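Local coordinates for protein alpha-rhamnosidase (Dictyoglomus thermophilum, PDB 6I60) that probably hydrolyses terminal non-reducing alpha-L-rhamnose residues in alpha-L-rhamnosides, at residues Glu675-Ser680 / Leu742-Glu747; Lys671-Lys676 / Leu732-Lys737. All blocks are in the same frame, centred on the assembly; numbering follows the deposited sequence.

Contact 1 of 2, residues Glu675-Ser680 / Leu742-Glu747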
ATOM      1  N   GLU A 675      16.425 -21.547 -31.623  1.00 67.15           N
ATOM      2  CA  GLU A 675      17.342 -22.679 -31.522  1.00 68.71           C
ATOM      3  C   GLU A 675      17.850 -22.917 -30.104  1.00 71.96           C
ATOM      4  O   GLU A 675      17.585 -23.971 -29.517  1.00 73.29           O
ATOM      5  CB  GLU A 675      18.529 -22.487 -32.469  1.00 65.17           C
ATOM      6  CG  GLU A 675      19.547 -23.616 -32.417  1.00 77.64           C
ATOM      7  CD  GLU A 675      20.397 -23.697 -33.670  1.00 88.74           C
ATOM      8  OE1 GLU A 675      21.463 -24.349 -33.626  1.00 87.33           O
ATOM      9  OE2 GLU A 675      20.001 -23.108 -34.698  1.00 88.89           O
ATOM     10  N   LYS A 676      18.595 -21.959 -29.547  1.00 65.58           N
ATOM     11  CA  LYS A 676      19.196 -22.126 -28.233  1.00 63.16           C
ATOM     12  C   LYS A 676      18.824 -21.042 -27.231  1.00 60.82           C
ATOM     13  O   LYS A 676      19.153 -21.187 -26.048  1.00 60.66           O
ATOM     14  CB  LYS A 676      20.728 -22.188 -28.351  1.00 67.09           C
ATOM     15  CG  LYS A 676      21.291 -23.602 -28.338  1.00 70.85           C
ATOM     16  CD  LYS A 676      22.787 -23.608 -28.607  1.00 73.23           C
ATOM     17  CE  LYS A 676      23.426 -24.909 -28.146  1.00 70.75           C
ATOM     18  NZ  LYS A 676      24.828 -24.705 -27.685  1.00 76.06           N
ATOM     19  N   ALA A 677      18.155 -19.974 -27.653  1.00 55.69           N
ATOM     20  CA  ALA A 677      17.767 -18.903 -26.746  1.00 58.90           C
ATOM     21  C   ALA A 677      16.637 -18.111 -27.389  1.00 61.37           C
ATOM     22  O   ALA A 677      16.169 -18.437 -28.484  1.00 60.78           O
ATOM     23  CB  ALA A 677      18.959 -18.005 -26.404  1.00 50.25           C
ATOM     24  N   TYR A 678      16.199 -17.065 -26.694  1.00 56.00           N
ATOM     25  CA  TYR A 678      15.165 -16.167 -27.187  1.00 53.39           C
ATOM     26  C   TYR A 678      15.800 -14.874 -27.682  1.00 60.07           C
ATOM     27  O   TYR A 678      16.771 -14.385 -27.096  1.00 63.22           O
ATOM     28  CB  TYR A 678      14.137 -15.861 -26.093  1.00 53.19           C
ATOM     29  CG  TYR A 678      13.213 -17.015 -25.767  1.00 57.96           C
ATOM     30  CD1 TYR A 678      13.664 -18.108 -25.037  1.00 57.32           C
ATOM     31  CD2 TYR A 678      11.888 -17.011 -26.187  1.00 56.78           C
ATOM     32  CE1 TYR A 678      12.825 -19.166 -24.737  1.00 56.77           C
ATOM     33  CE2 TYR A 678      11.040 -18.064 -25.891  1.00 56.90           C
ATOM     34  CZ  TYR A 678      11.514 -19.139 -25.165  1.00 61.34           C
ATOM     35  OH  TYR A 678      10.676 -20.190 -24.868  1.00 55.26           O
ATOM     36  N   ALA A 679      15.250 -14.323 -28.761  1.00 56.04           N
ATOM     37  CA  ALA A 679      15.783 -13.105 -29.355  1.00 55.51           C
ATOM     38  C   ALA A 679      14.704 -12.472 -30.225  1.00 65.40           C
ATOM     39  O   ALA A 679      13.617 -13.027 -30.406  1.00 61.73           O
ATOM     40  CB  ALA A 679      17.050 -13.394 -30.165  1.00 54.66           C
ATOM     41  N   SER A 680      15.020 -11.297 -30.766  1.00 69.28           N
ATOM     42  CA  SER A 680      14.135 -10.607 -31.699  1.00 68.55           C
ATOM     43  C   SER A 680      14.895  -9.532 -32.470  1.00 73.00           C
ATOM     44  O   SER A 680      15.526  -9.812 -33.489  1.00 76.56           O
ATOM     45  CB  SER A 680      12.947  -9.984 -30.965  1.00 76.25           C
ATOM     46  OG  SER A 680      12.025  -9.425 -31.885  1.00 80.97           O
ATOM     47  N   LEU A 742      17.980 -22.170 -20.371  1.00 58.45           N
ATOM     48  CA  LEU A 742      18.411 -21.835 -19.019  1.00 55.87           C
ATOM     49  C   LEU A 742      19.922 -21.660 -18.944  1.00 58.21           C
ATOM     50  O   LEU A 742      20.411 -20.814 -18.185  1.00 56.00           O
ATOM     51  CB  LEU A 742      17.945 -22.916 -18.041  1.00 54.33           C
ATOM     52  CG  LEU A 742      18.592 -22.962 -16.658  1.00 50.63           C
ATOM     53  CD1 LEU A 742      17.876 -22.018 -15.705  1.00 54.62           C
ATOM     54  CD2 LEU A 742      18.590 -24.383 -16.117  1.00 46.35           C
ATOM     55  N   LYS A 743      20.677 -22.438 -19.728  1.00 59.39           N
ATOM     56  CA  LYS A 743      22.131 -22.306 -19.720  1.00 58.95           C
ATOM     57  C   LYS A 743      22.568 -20.971 -20.307  1.00 59.89           C
ATOM     58  O   LYS A 743      23.522 -20.355 -19.816  1.00 65.22           O
ATOM     59  CB  LYS A 743      22.772 -23.465 -20.482  1.00 52.43           C
ATOM     60  CG  LYS A 743      24.277 -23.595 -20.263  1.00 63.06           C
ATOM     61  CD  LYS A 743      24.643 -23.414 -18.794  1.00 67.84           C
ATOM     62  CE  LYS A 743      26.144 -23.539 -18.567  1.00 69.12           C
ATOM     63  NZ  LYS A 743      26.572 -22.898 -17.288  1.00 64.03           N
ATOM     64  N   THR A 744      21.889 -20.510 -21.362  1.00 54.06           N
ATOM     65  CA  THR A 744      22.193 -19.195 -21.917  1.00 49.81           C
ATOM     66  C   THR A 744      21.988 -18.105 -20.874  1.00 53.50           C
ATOM     67  O   THR A 744      22.743 -17.128 -20.825  1.00 58.07           O
ATOM     68  CB  THR A 744      21.326 -18.930 -23.150  1.00 52.34           C
ATOM     69  OG1 THR A 744      21.337 -20.083 -24.001  1.00 57.56           O
ATOM     70  CG2 THR A 744      21.848 -17.730 -23.928  1.00 44.79           C
ATOM     71  N   LEU A 745      20.975 -18.263 -20.019  1.00 53.15           N
ATOM     72  CA  LEU A 745      20.749 -17.296 -18.953  1.00 57.50           C
ATOM     73  C   LEU A 745      21.864 -17.349 -17.915  1.00 56.67           C
ATOM     74  O   LEU A 745      22.358 -16.305 -17.470  1.00 52.79           O
ATOM     75  CB  LEU A 745      19.390 -17.551 -18.302  1.00 55.64           C
ATOM     76  CG  LEU A 745      19.090 -16.767 -17.025  1.00 49.36           C
ATOM     77  CD1 LEU A 745      19.110 -15.274 -17.304  1.00 51.06           C
ATOM     78  CD2 LEU A 745      17.757 -17.192 -16.441  1.00 43.61           C
ATOM     79  N   LEU A 746      22.279 -18.557 -17.521  1.00 60.52           N
ATOM     80  CA  LEU A 746      23.331 -18.696 -16.519  1.00 53.01           C
ATOM     81  C   LEU A 746      24.663 -18.165 -17.033  1.00 55.17           C
ATOM     82  O   LEU A 746      25.393 -17.492 -16.296  1.00 56.96           O
ATOM     83  CB  LEU A 746      23.463 -20.160 -16.099  1.00 53.90           C
ATOM     84  CG  LEU A 746      22.319 -20.741 -15.265  1.00 52.84           C
ATOM     85  CD1 LEU A 746      22.409 -22.261 -15.204  1.00 42.83           C
ATOM     86  CD2 LEU A 746      22.314 -20.140 -13.866  1.00 42.72           C
ATOM     87  N   GLU A 747      24.998 -18.457 -18.292  1.00 53.15           N
ATOM     88  CA  GLU A 747      26.262 -17.978 -18.843  1.00 57.69           C
ATOM     89  C   GLU A 747      26.263 -16.464 -19.010  1.00 59.72           C
ATOM     90  O   GLU A 747      27.305 -15.824 -18.834  1.00 55.81           O
ATOM     91  CB  GLU A 747      26.548 -18.669 -20.176  1.00 60.34           C
ATOM     92  CG  GLU A 747      26.712 -20.177 -20.057  1.00 68.30           C
ATOM     93  CD  GLU A 747      27.087 -20.831 -21.370  1.00 79.86           C
ATOM     94  OE1 GLU A 747      27.946 -21.740 -21.357  1.00 91.77           O
ATOM     95  OE2 GLU A 747      26.525 -20.437 -22.414  1.00 76.63           O
TER
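Thr744, on the side of helix 738-750, meets a small beta hairpin where its turn (Lys676) passes into strand 677-678 (Ala677), using its hydroxyl for the first residue and its methyl for the second. The backbones come closest at Ala677 and Thr744, whose CA atoms lie 6.6 Å apart. Hairpin and helix both belong to the six-hairpin glycosidase domain of the alpha-L-rhamnosidase, and the contact is structural packing between the two.

The polar part centres on a single oxygen. Thr744 OG1 stands 3.2 Å from Lys676 O, a distance at which a hydrogen bond to the hairpin is possible. The same hydroxyl proton can also reach Asp740 O, one helical turn earlier, which is its stronger partner. With chi1 at -46°, OG1 sits beside the backbone N of Thr744 and faces back along its own helix, which serves the bond to Asp740. The bond to Lys676 O is the less certain of the two.

The apolar part lies next to it. Ala677 turns its CB toward the helix, and this methyl approaches Thr744 CG2 at 3.8 Å, with Thr744 OG1 slightly farther off at 4.0 Å. One small methyl thus rests against both branches of the threonine. Asn724 of helix 722-729 touches both side chains and packs against the contact from a third element of the fold.

Charge adds only a distant term. Lys676, which is exposed to solvent, carries its NZ to 7.0 Å from Glu747 OE2, too far for a salt bridge, although the opposite charges may attract weakly.

With just 84 Å² buried and one hydroxyl with two carbonyls in reach, hairpin and helix are joined lightly, more surely by the packed methyls than by the polar link.

Contact 2 of 2, residues Lys671-Lys676 / Leu732-Lys737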
ATOM      1  N   LYS A 671       7.824 -16.849 -32.720  1.00 59.09           N
ATOM      2  CA  LYS A 671       8.431 -15.568 -33.054  1.00 57.59           C
ATOM      3  C   LYS A 671       9.713 -15.277 -32.286  1.00 58.33           C
ATOM      4  O   LYS A 671      10.517 -14.460 -32.747  1.00 62.43           O
ATOM      5  CB  LYS A 671       7.433 -14.428 -32.804  1.00 55.26           C
ATOM      6  CG  LYS A 671       7.759 -13.131 -33.540  1.00 58.12           C
ATOM      7  CD  LYS A 671       6.523 -12.255 -33.710  1.00 66.81           C
ATOM      8  CE  LYS A 671       6.233 -11.968 -35.180  1.00 72.45           C
ATOM      9  NZ  LYS A 671       4.980 -11.178 -35.371  1.00 61.02           N
ATOM     10  N   PHE A 672       9.932 -15.921 -31.140  1.00 55.76           N
ATOM     11  CA  PHE A 672      11.040 -15.558 -30.266  1.00 59.50           C
ATOM     12  C   PHE A 672      12.017 -16.689 -29.978  1.00 59.39           C
ATOM     13  O   PHE A 672      13.192 -16.410 -29.733  1.00 57.52           O
ATOM     14  CB  PHE A 672      10.506 -15.013 -28.933  1.00 57.96           C
ATOM     15  CG  PHE A 672       9.672 -13.770 -29.079  1.00 60.94           C
ATOM     16  CD1 PHE A 672      10.075 -12.743 -29.917  1.00 60.31           C
ATOM     17  CD2 PHE A 672       8.484 -13.631 -28.381  1.00 56.90           C
ATOM     18  CE1 PHE A 672       9.310 -11.601 -30.054  1.00 64.01           C
ATOM     19  CE2 PHE A 672       7.715 -12.490 -28.514  1.00 57.69           C
ATOM     20  CZ  PHE A 672       8.128 -11.475 -29.350  1.00 61.30           C
ATOM     21  N   LEU A 673      11.577 -17.943 -29.995  1.00 58.27           N
ATOM     22  CA  LEU A 673      12.486 -19.053 -29.727  1.00 58.35           C
ATOM     23  C   LEU A 673      13.429 -19.246 -30.910  1.00 67.76           C
ATOM     24  O   LEU A 673      12.983 -19.493 -32.035  1.00 67.30           O
ATOM     25  CB  LEU A 673      11.698 -20.330 -29.449  1.00 58.90           C
ATOM     26  CG  LEU A 673      12.520 -21.535 -28.989  1.00 60.25           C
ATOM     27  CD1 LEU A 673      13.120 -21.285 -27.615  1.00 58.81           C
ATOM     28  CD2 LEU A 673      11.666 -22.789 -28.987  1.00 55.90           C
ATOM     29  N   LYS A 674      14.740 -19.135 -30.654  1.00 63.23           N
ATOM     30  CA  LYS A 674      15.770 -19.207 -31.695  1.00 57.61           C
ATOM     31  C   LYS A 674      16.773 -20.296 -31.316  1.00 70.84           C
ATOM     32  O   LYS A 674      17.833 -20.008 -30.754  1.00 85.01           O
ATOM     33  CB  LYS A 674      16.456 -17.851 -31.885  1.00 50.40           C
ATOM     34  CG  LYS A 674      15.524 -16.727 -32.307  1.00 60.26           C
ATOM     35  CD  LYS A 674      14.831 -17.044 -33.618  1.00 61.64           C
ATOM     36  CE  LYS A 674      13.648 -16.119 -33.851  1.00 65.69           C
ATOM     37  NZ  LYS A 674      12.565 -16.786 -34.629  1.00 73.30           N
ATOM     38  N   GLU A 675      16.425 -21.547 -31.623  1.00 67.15           N
ATOM     39  CA  GLU A 675      17.342 -22.679 -31.522  1.00 68.71           C
ATOM     40  C   GLU A 675      17.850 -22.917 -30.104  1.00 71.96           C
ATOM     41  O   GLU A 675      17.585 -23.971 -29.517  1.00 73.29           O
ATOM     42  CB  GLU A 675      18.529 -22.487 -32.469  1.00 65.17           C
ATOM     43  CG  GLU A 675      19.547 -23.616 -32.417  1.00 77.64           C
ATOM     44  CD  GLU A 675      20.397 -23.697 -33.670  1.00 88.74           C
ATOM     45  OE1 GLU A 675      21.463 -24.349 -33.626  1.00 87.33           O
ATOM     46  OE2 GLU A 675      20.001 -23.108 -34.698  1.00 88.89           O
ATOM     47  N   LYS A 676      18.595 -21.959 -29.547  1.00 65.58           N
ATOM     48  CA  LYS A 676      19.196 -22.126 -28.233  1.00 63.16           C
ATOM     49  C   LYS A 676      18.824 -21.042 -27.231  1.00 60.82           C
ATOM     50  O   LYS A 676      19.153 -21.187 -26.048  1.00 60.66           O
ATOM     51  CB  LYS A 676      20.728 -22.188 -28.351  1.00 67.09           C
ATOM     52  CG  LYS A 676      21.291 -23.602 -28.338  1.00 70.85           C
ATOM     53  CD  LYS A 676      22.787 -23.608 -28.607  1.00 73.23           C
ATOM     54  CE  LYS A 676      23.426 -24.909 -28.146  1.00 70.75           C
ATOM     55  NZ  LYS A 676      24.828 -24.705 -27.685  1.00 76.06           N
ATOM     56  N   LEU A 732       7.106 -21.066 -20.779  1.00 56.35           N
ATOM     57  CA  LEU A 732       6.763 -21.100 -22.192  1.00 54.51           C
ATOM     58  C   LEU A 732       7.802 -21.832 -23.031  1.00 58.78           C
ATOM     59  O   LEU A 732       7.573 -22.042 -24.227  1.00 62.44           O
ATOM     60  CB  LEU A 732       6.593 -19.675 -22.730  1.00 56.95           C
ATOM     61  CG  LEU A 732       5.731 -18.737 -21.889  1.00 53.14           C
ATOM     62  CD1 LEU A 732       5.948 -17.288 -22.298  1.00 47.00           C
ATOM     63  CD2 LEU A 732       4.274 -19.125 -22.028  1.00 58.62           C
ATOM     64  N   VAL A 733       8.923 -22.217 -22.438  1.00 58.37           N
ATOM     65  CA  VAL A 733       9.993 -22.884 -23.182  1.00 60.50           C
ATOM     66  C   VAL A 733       9.585 -24.331 -23.440  1.00 61.57           C
ATOM     67  O   VAL A 733       9.118 -25.010 -22.510  1.00 56.55           O
ATOM     68  CB  VAL A 733      11.307 -22.815 -22.408  1.00 56.61           C
ATOM     69  CG1 VAL A 733      12.478 -23.146 -23.320  1.00 53.44           C
ATOM     70  CG2 VAL A 733      11.484 -21.439 -21.775  1.00 48.02           C
ATOM     71  N   PRO A 734       9.724 -24.829 -24.669  1.00 59.96           N
ATOM     72  CA  PRO A 734       9.476 -26.253 -24.914  1.00 56.33           C
ATOM     73  C   PRO A 734      10.408 -27.120 -24.081  1.00 62.65           C
ATOM     74  O   PRO A 734      11.553 -26.755 -23.806  1.00 64.02           O
ATOM     75  CB  PRO A 734       9.753 -26.410 -26.414  1.00 61.10           C
ATOM     76  CG  PRO A 734       9.547 -25.041 -26.979  1.00 52.00           C
ATOM     77  CD  PRO A 734      10.003 -24.091 -25.912  1.00 57.92           C
ATOM     78  N   GLU A 735       9.895 -28.286 -23.680  1.00 69.97           N
ATOM     79  CA  GLU A 735      10.639 -29.171 -22.787  1.00 69.64           C
ATOM     80  C   GLU A 735      11.967 -29.611 -23.391  1.00 67.09           C
ATOM     81  O   GLU A 735      12.920 -29.887 -22.653  1.00 59.10           O
ATOM     82  CB  GLU A 735       9.783 -30.390 -22.439  1.00 73.19           C
ATOM     83  CG  GLU A 735       9.033 -30.986 -23.630  1.00 81.47           C
ATOM     84  CD  GLU A 735       7.680 -30.329 -23.876  1.00 89.73           C
ATOM     85  OE1 GLU A 735       7.558 -29.102 -23.669  1.00 76.01           O
ATOM     86  OE2 GLU A 735       6.737 -31.043 -24.284  1.00103.88           O
ATOM     87  N   ASP A 736      12.053 -29.682 -24.718  1.00 73.51           N
ATOM     88  CA  ASP A 736      13.291 -30.053 -25.390  1.00 72.46           C
ATOM     89  C   ASP A 736      14.284 -28.902 -25.487  1.00 73.94           C
ATOM     90  O   ASP A 736      15.346 -29.072 -26.097  1.00 77.00           O
ATOM     91  CB  ASP A 736      12.987 -30.587 -26.795  1.00 73.10           C
ATOM     92  CG  ASP A 736      12.098 -29.651 -27.598  1.00 81.63           C
ATOM     93  OD1 ASP A 736      12.629 -28.904 -28.449  1.00 78.74           O
ATOM     94  OD2 ASP A 736      10.867 -29.664 -27.383  1.00 81.21           O
ATOM     95  N   LYS A 737      13.972 -27.743 -24.903  1.00 69.11           N
ATOM     96  CA  LYS A 737      14.827 -26.571 -25.010  1.00 62.58           C
ATOM     97  C   LYS A 737      15.090 -25.877 -23.681  1.00 62.60           C
ATOM     98  O   LYS A 737      15.850 -24.904 -23.656  1.00 66.96           O
ATOM     99  CB  LYS A 737      14.217 -25.553 -25.989  1.00 58.34           C
ATOM    100  CG  LYS A 737      14.059 -26.066 -27.412  1.00 66.65           C
ATOM    101  CD  LYS A 737      15.235 -25.650 -28.280  1.00 67.61           C
ATOM    102  CE  LYS A 737      15.270 -26.429 -29.585  1.00 75.05           C
ATOM    103  NZ  LYS A 737      15.005 -25.555 -30.761  1.00 73.38           N
TER
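Leu673 and Pro734 form the tight part of this contact, where the first hairpin residue after helix 651-672 meets the loop that leads to helix 738-750. CG of Leu673 lies anti to its backbone N (chi1 -173°), and the branch so placed carries CD2 to the proline ring, 3.7 Å from Pro734 CG and equally near Pro734 CD. Asn669 and Tyr678 also touch Pro734, extending the packing beyond the leucine.

The chain of Lys737 lies against the hairpin turn. Its CG comes within 4.4 Å of Leu673 CD2, a marginal approach, and the rest of the chain, bent at chi2 and chi4, runs past the turn with its methylenes beside the carbonyl of Glu675. The contact loosens toward solvent at the lysine end, where Lys737 NZ makes a weak hydrogen bond of 3.3 Å to Glu675 O. The exposed carboxylate of Glu675 does not join in: its OE2 remains 6.8 Å from Lys737 NZ, too far for a salt bridge, though the opposite charges may attract weakly. Were Lys737 replaced by an alanine, Glu675 O would probably lose its weak amino partner and the methylenes lying beside it.

Lys737 also occupies the N-cap position of helix 738-750, and its backbone N bonds to Pro734 O at 2.8 Å, closing the loop that presents both proline and lysine to the hairpin.

This surface join thus owes its close fit to leucine-proline packing, while the lysine lends a long aliphatic flank and one weak polar tie to a backbone carbonyl.

How the contacts relate
Contacts 1 and 2 share Glu675 and Lys676 at the turn of one hairpin, and their centres are 9 Å apart. The arms of the hairpin, strands 673-674 and 677-678, carry contact 2 and contact 1 respectively, facing the loop before helix 738-750 and then that helix itself. Between them, Tyr678 CE1 packs 3.6 Å from Leu673 CD1, and Ala679 N probably bonds to Phe672 O at 3.1 Å. Both belong to the six-hairpin glycosidase domain, their centres about 36 and 38 Å from the centre of the chain. The 2-(2-ethoxyethoxy)ethanol pocket of Tyr656, Glu659 and Leu660 is on helix 651-672, which runs into Leu673 of contact 2.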